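Local coordinates for transglutaminase-like domain-containing protein (Streptococcus suis, PDB 4XZ7), which acts as a transglutaminase and virulence factor with antiphagocytic properties, and forms a homodimer, at the interface of chains A and B. Coordinates in Å, arbitrary orientation; residue numbers count along the deposited sequence, not the author numbering. Chains: chain A/B, Putative uncharacterized protein.

The interface of chains A and B. Residues chain A 361, 364, 372-373, 375; chain B 133, 136-137.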
# COMPACT_ATOMS: atom_id res chain seq x y z
N TYR A 361 3.02 8.46 35.32
CA TYR A 361 2.11 9.06 34.36
C TYR A 361 0.68 9.03 34.91
O TYR A 361 -0.05 10.02 34.83
CB TYR A 361 2.14 8.36 32.98
CG TYR A 361 1.07 8.95 32.10
CD1 TYR A 361 1.30 10.12 31.38
CD2 TYR A 361 -0.21 8.38 32.05
CE1 TYR A 361 0.29 10.69 30.61
CE2 TYR A 361 -1.22 8.95 31.29
CZ TYR A 361 -0.96 10.10 30.58
OH TYR A 361 -1.95 10.67 29.84
N TRP A 364 0.15 11.75 37.39
CA TRP A 364 0.01 13.05 36.74
C TRP A 364 -1.34 13.23 36.03
O TRP A 364 -2.00 14.26 36.20
CB TRP A 364 1.14 13.26 35.72
CG TRP A 364 0.96 14.51 34.89
CD1 TRP A 364 1.33 15.79 35.23
CD2 TRP A 364 0.38 14.60 33.57
NE1 TRP A 364 1.01 16.67 34.20
CE2 TRP A 364 0.44 15.96 33.17
CE3 TRP A 364 -0.17 13.66 32.68
CZ2 TRP A 364 -0.06 16.40 31.94
CZ3 TRP A 364 -0.66 14.11 31.46
CH2 TRP A 364 -0.60 15.46 31.10
N ASP A 372 -7.88 18.64 28.80
CA ASP A 372 -6.47 18.79 28.44
C ASP A 372 -5.85 17.46 28.05
O ASP A 372 -4.83 17.43 27.36
CB ASP A 372 -5.67 19.40 29.59
CG ASP A 372 -6.02 20.87 29.82
OD1 ASP A 372 -6.59 21.50 28.91
OD2 ASP A 372 -5.72 21.38 30.92
N LEU A 373 -6.43 16.35 28.49
CA LEU A 373 -5.91 15.04 28.13
C LEU A 373 -6.17 14.78 26.64
O LEU A 373 -5.53 13.91 26.05
CB LEU A 373 -6.53 13.94 29.00
CG LEU A 373 -6.24 14.06 30.51
CD1 LEU A 373 -6.94 12.96 31.31
CD2 LEU A 373 -4.72 14.08 30.77
N LEU A 375 -5.77 16.98 24.19
CA LEU A 375 -4.77 17.75 23.43
C LEU A 375 -5.36 18.61 22.30
O LEU A 375 -4.82 19.66 21.98
CB LEU A 375 -3.71 16.81 22.84
CG LEU A 375 -2.85 15.99 23.80
CD1 LEU A 375 -1.87 15.12 23.01
CD2 LEU A 375 -2.12 16.94 24.78
N ASN B 133 4.74 12.75 28.98
CA ASN B 133 3.30 12.87 29.26
C ASN B 133 2.52 13.22 27.99
O ASN B 133 1.46 12.63 27.69
CB ASN B 133 3.01 13.92 30.35
CG ASN B 133 3.49 13.50 31.74
OD1 ASN B 133 3.66 12.32 32.03
ND2 ASN B 133 3.71 14.49 32.62
N GLN B 136 2.51 10.36 25.64
CA GLN B 136 1.58 9.34 26.09
C GLN B 136 0.15 9.72 25.67
O GLN B 136 -0.61 8.86 25.22
CB GLN B 136 1.68 9.17 27.61
CG GLN B 136 1.05 7.90 28.13
CD GLN B 136 1.83 6.66 27.75
OE1 GLN B 136 2.88 6.36 28.33
NE2 GLN B 136 1.31 5.91 26.78
N LEU B 137 -0.20 11.00 25.78
CA LEU B 137 -1.52 11.43 25.36
C LEU B 137 -1.70 11.33 23.83
O LEU B 137 -2.80 10.99 23.33
CB LEU B 137 -1.79 12.86 25.85
CG LEU B 137 -2.00 13.01 27.36
CD1 LEU B 137 -1.99 14.49 27.75
CD2 LEU B 137 -3.32 12.36 27.76
O HOH W 1 -5.33 12.07 23.83
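B:Leu137 packs among A:Tyr361, A:Trp364, A:Leu373 and A:Leu375 at the homodimer interface of this transglutaminase. The construct is one piece of a longer protein and includes its transglutaminase-like region. Helix 132-140 of chain B meets helix 359-365 and the 3-10 helix 370-374 of chain A. The dimer is two-fold symmetric, and a twin of this patch forms with the chains exchanged.

B:Leu137 can be followed outward. CB rests on methyl CD1 of A:Leu375, 3.6 Å away. CG lies beside the phenol oxygen of A:Tyr361. There the chain forks. Methyl CD1 meets the edge of the A:Trp364 indole, in its plane, 3.8 Å from CH2. It also touches CD2 of A:Leu375. Methyl CD2 of B:Leu137 turns to A:Leu373, 3.7 Å from A:Leu373 CD2.

B:Asn133, one turn earlier, lies over a face of A:Trp364. Its amide is nearly parallel to the indole, with planes 14° apart. ND2 sits 3.5 Å from CD2 of the ring, offset toward the rim. CB lies over the six-membered ring. CG of B:Asn133 is anti to its carbonyl carbon (chi1 -70°), which directs the side chain to the indole; chi2 near -22° helps set the amide's tilt. OD1 lies near ring carbon CD1 of A:Tyr361, 3.3 Å away.

B:Gln136 uses its aliphatic part. CG stands over the centre of the A:Tyr361 ring, 3.7 Å from the centroid, in a CH-pi contact. CB approaches CE1 of the same ring.

A water joins the backbones. It is 2.9 Å from A:Leu373 O and 2.8 Å from B:Leu137 O.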